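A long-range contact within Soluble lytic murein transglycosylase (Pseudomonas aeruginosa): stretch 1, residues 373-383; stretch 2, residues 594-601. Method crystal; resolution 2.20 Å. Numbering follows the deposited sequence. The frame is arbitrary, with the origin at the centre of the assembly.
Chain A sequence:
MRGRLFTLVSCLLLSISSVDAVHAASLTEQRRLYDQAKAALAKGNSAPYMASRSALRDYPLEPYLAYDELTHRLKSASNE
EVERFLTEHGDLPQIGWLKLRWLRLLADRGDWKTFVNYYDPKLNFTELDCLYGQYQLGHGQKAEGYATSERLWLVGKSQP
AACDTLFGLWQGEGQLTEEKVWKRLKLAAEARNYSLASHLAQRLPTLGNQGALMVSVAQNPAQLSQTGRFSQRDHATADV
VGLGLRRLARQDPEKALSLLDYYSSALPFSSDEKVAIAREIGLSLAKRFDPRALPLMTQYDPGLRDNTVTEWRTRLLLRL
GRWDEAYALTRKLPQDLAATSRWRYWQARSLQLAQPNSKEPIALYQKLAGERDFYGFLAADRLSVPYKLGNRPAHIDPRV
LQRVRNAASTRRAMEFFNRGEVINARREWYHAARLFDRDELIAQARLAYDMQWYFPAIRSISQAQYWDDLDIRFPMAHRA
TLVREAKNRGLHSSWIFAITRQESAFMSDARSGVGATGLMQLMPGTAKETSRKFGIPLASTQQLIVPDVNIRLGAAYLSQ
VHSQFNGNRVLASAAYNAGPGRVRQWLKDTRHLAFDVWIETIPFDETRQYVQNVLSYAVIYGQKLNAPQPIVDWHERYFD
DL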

ATOM      1  N   ASP A 373       4.620  17.868   8.832  1.00 25.55           N
ATOM      2  CA  ASP A 373       4.023  17.302   7.629  1.00 21.25           C
ATOM      3  C   ASP A 373       3.224  18.372   6.879  1.00 18.55           C
ATOM      4  O   ASP A 373       3.270  19.560   7.214  1.00 17.71           O
ATOM      5  CB  ASP A 373       3.184  16.073   7.976  1.00 26.21           C
ATOM      6  CG  ASP A 373       1.890  16.414   8.694  1.00 33.03           C
ATOM      7  OD1 ASP A 373       1.748  17.534   9.223  1.00 35.79           O
ATOM      8  OD2 ASP A 373       1.013  15.536   8.742  1.00 38.62           O
ATOM      9  N   PHE A 374       2.478  17.925   5.866  1.00 16.31           N
ATOM     10  CA  PHE A 374       1.736  18.838   4.996  1.00 13.44           C
ATOM     11  C   PHE A 374       0.801  19.747   5.783  1.00 18.17           C
ATOM     12  O   PHE A 374       0.751  20.956   5.538  1.00 16.19           O
ATOM     13  CB  PHE A 374       0.969  18.027   3.942  1.00 13.08           C
ATOM     14  CG  PHE A 374       0.009  18.843   3.104  1.00 14.59           C
ATOM     15  CD1 PHE A 374       0.493  19.607   2.030  1.00 12.72           C
ATOM     16  CD2 PHE A 374      -1.353  18.878   3.397  1.00 12.43           C
ATOM     17  CE1 PHE A 374      -0.350  20.372   1.238  1.00 12.41           C
ATOM     18  CE2 PHE A 374      -2.219  19.631   2.597  1.00 12.13           C
ATOM     19  CZ  PHE A 374      -1.711  20.392   1.518  1.00 12.11           C
ATOM     20  N   TYR A 375       0.037  19.185   6.732  1.00 17.79           N
ATOM     21  CA  TYR A 375      -0.922  20.003   7.470  1.00 13.19           C
ATOM     22  C   TYR A 375      -0.245  20.954   8.462  1.00 17.91           C
ATOM     23  O   TYR A 375      -0.827  21.991   8.805  1.00 14.41           O
ATOM     24  CB  TYR A 375      -1.928  19.095   8.189  1.00 13.09           C
ATOM     25  CG  TYR A 375      -2.778  18.282   7.227  1.00 12.95           C
ATOM     26  CD1 TYR A 375      -3.818  18.879   6.510  1.00 12.38           C
ATOM     27  CD2 TYR A 375      -2.526  16.922   7.009  1.00 12.72           C
ATOM     28  CE1 TYR A 375      -4.585  18.154   5.597  1.00 12.08           C
ATOM     29  CE2 TYR A 375      -3.299  16.187   6.107  1.00 13.67           C
ATOM     30  CZ  TYR A 375      -4.332  16.806   5.416  1.00 12.93           C
ATOM     31  OH  TYR A 375      -5.090  16.073   4.526  1.00 15.52           O
ATOM     32  N   GLY A 376       0.956  20.629   8.947  1.00 13.96           N
ATOM     33  CA  GLY A 376       1.707  21.610   9.718  1.00 14.49           C
ATOM     34  C   GLY A 376       2.131  22.804   8.876  1.00 14.32           C
ATOM     35  O   GLY A 376       2.062  23.946   9.327  1.00 17.33           O
ATOM     36  N   PHE A 377       2.569  22.555   7.639  1.00 14.19           N
ATOM     37  CA  PHE A 377       2.853  23.649   6.714  1.00 22.58           C
ATOM     38  C   PHE A 377       1.615  24.513   6.481  1.00 16.90           C
ATOM     39  O   PHE A 377       1.690  25.745   6.528  1.00 17.18           O
ATOM     40  CB  PHE A 377       3.380  23.095   5.386  1.00 14.05           C
ATOM     41  CG  PHE A 377       4.784  22.545   5.467  1.00 19.39           C
ATOM     42  CD1 PHE A 377       5.857  23.378   5.777  1.00 34.09           C
ATOM     43  CD2 PHE A 377       5.027  21.207   5.233  1.00 22.49           C
ATOM     44  CE1 PHE A 377       7.166  22.861   5.836  1.00 35.69           C
ATOM     45  CE2 PHE A 377       6.293  20.686   5.300  1.00 24.48           C
ATOM     46  CZ  PHE A 377       7.371  21.499   5.598  1.00 25.48           C
ATOM     47  N   LEU A 378       0.461  23.876   6.233  1.00 14.40           N
ATOM     48  CA  LEU A 378      -0.772  24.632   6.029  1.00 13.04           C
ATOM     49  C   LEU A 378      -1.104  25.492   7.242  1.00 13.51           C
ATOM     50  O   LEU A 378      -1.458  26.663   7.096  1.00 13.13           O
ATOM     51  CB  LEU A 378      -1.936  23.691   5.727  1.00 12.69           C
ATOM     52  CG  LEU A 378      -2.031  22.976   4.381  1.00 22.05           C
ATOM     53  CD1 LEU A 378      -3.487  22.680   4.124  1.00 12.08           C
ATOM     54  CD2 LEU A 378      -1.426  23.788   3.215  1.00 16.13           C
ATOM     55  N   ALA A 379      -1.005  24.928   8.451  1.00 14.01           N
ATOM     56  CA  ALA A 379      -1.267  25.724   9.648  1.00 13.69           C
ATOM     57  C   ALA A 379      -0.324  26.918   9.733  1.00 18.44           C
ATOM     58  O   ALA A 379      -0.755  28.041  10.031  1.00 19.42           O
ATOM     59  CB  ALA A 379      -1.148  24.857  10.905  1.00 13.98           C
ATOM     60  N   ALA A 380       0.974  26.698   9.494  1.00 19.62           N
ATOM     61  CA  ALA A 380       1.914  27.814   9.553  1.00 18.67           C
ATOM     62  C   ALA A 380       1.593  28.850   8.483  1.00 20.32           C
ATOM     63  O   ALA A 380       1.646  30.059   8.740  1.00 19.05           O
ATOM     64  CB  ALA A 380       3.345  27.312   9.400  1.00 14.95           C
ATOM     65  N   ASP A 381       1.231  28.397   7.282  1.00 20.33           N
ATOM     66  CA  ASP A 381       0.846  29.339   6.238  1.00 21.64           C
ATOM     67  C   ASP A 381      -0.373  30.160   6.642  1.00 16.12           C
ATOM     68  O   ASP A 381      -0.438  31.359   6.360  1.00 14.35           O
ATOM     69  CB  ASP A 381       0.572  28.602   4.934  1.00 23.47           C
ATOM     70  CG  ASP A 381      -0.024  29.506   3.885  1.00 28.00           C
ATOM     71  OD1 ASP A 381       0.740  30.287   3.284  1.00 29.86           O
ATOM     72  OD2 ASP A 381      -1.251  29.441   3.668  1.00 32.56           O
ATOM     73  N   ARG A 382      -1.356  29.536   7.292  1.00 13.29           N
ATOM     74  CA  ARG A 382      -2.529  30.296   7.707  1.00 19.43           C
ATOM     75  C   ARG A 382      -2.192  31.313   8.785  1.00 18.25           C
ATOM     76  O   ARG A 382      -2.821  32.366   8.851  1.00 19.48           O
ATOM     77  CB  ARG A 382      -3.649  29.366   8.185  1.00 20.44           C
ATOM     78  CG  ARG A 382      -4.133  28.419   7.115  1.00 22.23           C
ATOM     79  CD  ARG A 382      -5.089  29.165   6.191  1.00 17.29           C
ATOM     80  NE  ARG A 382      -5.468  28.339   5.037  1.00 23.06           N
ATOM     81  CZ  ARG A 382      -5.747  28.765   3.803  1.00 17.95           C
ATOM     82  NH1 ARG A 382      -5.672  30.048   3.508  1.00 11.69           N
ATOM     83  NH2 ARG A 382      -6.132  27.893   2.871  1.00 17.58           N
ATOM     84  N   LEU A 383      -1.207  31.025   9.625  1.00 17.00           N
ATOM     85  CA  LEU A 383      -0.723  31.989  10.598  1.00 17.41           C
ATOM     86  C   LEU A 383       0.295  32.968  10.011  1.00 21.08           C
ATOM     87  O   LEU A 383       0.660  33.923  10.693  1.00 23.91           O
ATOM     88  CB  LEU A 383      -0.095  31.254  11.789  1.00 15.81           C
ATOM     89  CG  LEU A 383      -0.957  30.414  12.740  1.00 22.04           C
ATOM     90  CD1 LEU A 383      -0.068  29.584  13.667  1.00 20.54           C
ATOM     91  CD2 LEU A 383      -1.901  31.291  13.570  1.00 18.07           C
TER
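Stretch 2 (594-601) AFDVWIET

Two helices lie nearly antiparallel here with their axes no closer than 12.7 Å, a wide gap that long side chains bridge, so that a salt bridge and a hydrogen bond reach across among the apolar contacts. The second stretch, Ala 594 to Thr 601, is helical from Phe 595 to Glu 600, with Ala 594 at the N-cap position and Thr 601 the first residue to leave helical phi/psi. It runs against the helix that begins at Phe 374, with a signed crossing angle of -163°. The CA atoms of Leu 378 and Asp 596 mark the nearest backbone register, 8.2 Å apart.

Because the directions oppose, the start of stretch 2 meets the later turns of stretch 1. Arg 382 leaves its backbone sideways, yet its long side chain carries NH2 to 2.8 Å from Asp 596 OD2, a salt bridge whose N-H...acceptor angle of 155° makes a good hydrogen bond. Asp 596 is short, and although its CB points toward stretch 1, the long arginine side chain must cover most of the distance. Arg 382 NH2 also lies 3.7 Å from Phe 595 CE1, so the phenylalanine ring sits beside the bridge.

One turn back along stretch 1, Leu 378 points toward the second helix and packs against two of its residues: its CD2 lies 3.8 Å from Phe 595 CE2, at the edge of that ring, and its CD1 lies 3.8 Å from Asp 596 CB. Near the beginning of stretch 1, Phe 374 CZ approaches Ile 599 CD1 at 4.1 Å; both side chains set out toward the opposing helix, and being buried and apolar they leave no polar group unpaired there.

Tyr 375 and Glu 600 both start sideways and converge at their ends. Tyr 375 OH donates to Glu 600 OE1 at 2.6 Å, a short hydrogen bond that gives the buried carboxylate a polar partner.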

ATOM      1  N   ALA A 594     -10.666  26.857  -3.187  1.00 12.10           N
ATOM      2  CA  ALA A 594      -9.383  27.015  -2.523  1.00 15.96           C
ATOM      3  C   ALA A 594      -8.541  25.757  -2.710  1.00 14.22           C
ATOM      4  O   ALA A 594      -9.059  24.643  -2.766  1.00 10.37           O
ATOM      5  CB  ALA A 594      -9.579  27.312  -1.031  1.00 10.46           C
ATOM      6  N   PHE A 595      -7.224  25.950  -2.794  1.00 11.77           N
ATOM      7  CA  PHE A 595      -6.314  24.839  -3.073  1.00 12.12           C
ATOM      8  C   PHE A 595      -6.354  23.758  -1.983  1.00 11.92           C
ATOM      9  O   PHE A 595      -6.221  22.567  -2.285  1.00 13.50           O
ATOM     10  CB  PHE A 595      -4.891  25.370  -3.224  1.00 16.49           C
ATOM     11  CG  PHE A 595      -4.231  25.652  -1.912  1.00 11.24           C
ATOM     12  CD1 PHE A 595      -4.505  26.820  -1.224  1.00 11.25           C
ATOM     13  CD2 PHE A 595      -3.370  24.727  -1.344  1.00 14.47           C
ATOM     14  CE1 PHE A 595      -3.911  27.081  -0.001  1.00 15.15           C
ATOM     15  CE2 PHE A 595      -2.770  24.968  -0.110  1.00 16.89           C
ATOM     16  CZ  PHE A 595      -3.037  26.149   0.564  1.00 15.15           C
ATOM     17  N   ASP A 596      -6.503  24.140  -0.711  1.00 10.93           N
ATOM     18  CA  ASP A 596      -6.475  23.113   0.327  1.00 11.04           C
ATOM     19  C   ASP A 596      -7.765  22.285   0.338  1.00 14.37           C
ATOM     20  O   ASP A 596      -7.716  21.072   0.586  1.00 12.67           O
ATOM     21  CB  ASP A 596      -6.182  23.738   1.702  1.00 11.25           C
ATOM     22  CG  ASP A 596      -7.165  24.831   2.083  1.00 17.58           C
ATOM     23  OD1 ASP A 596      -8.017  25.201   1.253  1.00 13.79           O
ATOM     24  OD2 ASP A 596      -7.082  25.332   3.226  1.00 18.85           O
ATOM     25  N   VAL A 597      -8.912  22.901   0.029  1.00 10.66           N
ATOM     26  CA  VAL A 597     -10.138  22.131  -0.147  1.00 14.37           C
ATOM     27  C   VAL A 597     -10.004  21.169  -1.328  1.00 12.09           C
ATOM     28  O   VAL A 597     -10.387  19.994  -1.246  1.00 14.39           O
ATOM     29  CB  VAL A 597     -11.349  23.069  -0.325  1.00 18.13           C
ATOM     30  CG1 VAL A 597     -12.612  22.246  -0.708  1.00 12.25           C
ATOM     31  CG2 VAL A 597     -11.614  23.875   0.935  1.00 10.47           C
ATOM     32  N   TRP A 598      -9.482  21.660  -2.454  1.00 12.06           N
ATOM     33  CA  TRP A 598      -9.357  20.800  -3.631  1.00 14.16           C
ATOM     34  C   TRP A 598      -8.492  19.587  -3.335  1.00 11.98           C
ATOM     35  O   TRP A 598      -8.859  18.458  -3.680  1.00 16.53           O
ATOM     36  CB  TRP A 598      -8.780  21.566  -4.821  1.00 10.33           C
ATOM     37  CG  TRP A 598      -8.829  20.712  -6.074  1.00 14.20           C
ATOM     38  CD1 TRP A 598      -9.910  20.529  -6.899  1.00 16.99           C
ATOM     39  CD2 TRP A 598      -7.770  19.902  -6.620  1.00 11.73           C
ATOM     40  NE1 TRP A 598      -9.583  19.666  -7.928  1.00 16.62           N
ATOM     41  CE2 TRP A 598      -8.274  19.280  -7.782  1.00 12.84           C
ATOM     42  CE3 TRP A 598      -6.440  19.671  -6.257  1.00 10.68           C
ATOM     43  CZ2 TRP A 598      -7.501  18.434  -8.568  1.00 16.54           C
ATOM     44  CZ3 TRP A 598      -5.672  18.824  -7.042  1.00 10.82           C
ATOM     45  CH2 TRP A 598      -6.209  18.212  -8.180  1.00 15.55           C
ATOM     46  N   ILE A 599      -7.345  19.797  -2.682  1.00 11.12           N
ATOM     47  CA  ILE A 599      -6.466  18.679  -2.351  1.00 11.27           C
ATOM     48  C   ILE A 599      -7.177  17.713  -1.424  1.00 11.85           C
ATOM     49  O   ILE A 599      -7.144  16.493  -1.625  1.00 13.04           O
ATOM     50  CB  ILE A 599      -5.154  19.179  -1.719  1.00 11.16           C
ATOM     51  CG1 ILE A 599      -4.248  19.799  -2.784  1.00 11.20           C
ATOM     52  CG2 ILE A 599      -4.405  18.004  -1.113  1.00 11.31           C
ATOM     53  CD1 ILE A 599      -3.353  20.891  -2.222  1.00 11.41           C
ATOM     54  N   GLU A 600      -7.829  18.251  -0.391  1.00 15.60           N
ATOM     55  CA  GLU A 600      -8.474  17.408   0.603  1.00 10.83           C
ATOM     56  C   GLU A 600      -9.573  16.552  -0.010  1.00 19.87           C
ATOM     57  O   GLU A 600      -9.853  15.453   0.488  1.00 13.37           O
ATOM     58  CB  GLU A 600      -9.070  18.261   1.721  1.00 10.87           C
ATOM     59  CG  GLU A 600      -9.400  17.444   2.946  1.00 12.54           C
ATOM     60  CD  GLU A 600      -8.193  16.673   3.439  1.00 23.45           C
ATOM     61  OE1 GLU A 600      -7.139  17.340   3.687  1.00 18.13           O
ATOM     62  OE2 GLU A 600      -8.282  15.416   3.516  1.00 16.13           O
ATOM     63  N   THR A 601     -10.210  17.030  -1.085  1.00 15.88           N
ATOM     64  CA  THR A 601     -11.351  16.336  -1.666  1.00 14.44           C
ATOM     65  C   THR A 601     -10.985  15.597  -2.940  1.00 10.59           C
ATOM     66  O   THR A 601     -11.875  15.222  -3.706  1.00 15.22           O
ATOM     67  CB  THR A 601     -12.517  17.296  -1.928  1.00 12.33           C
ATOM     68  OG1 THR A 601     -12.119  18.309  -2.862  1.00 10.16           O
ATOM     69  CG2 THR A 601     -12.983  17.974  -0.617  1.00 10.29           C
TER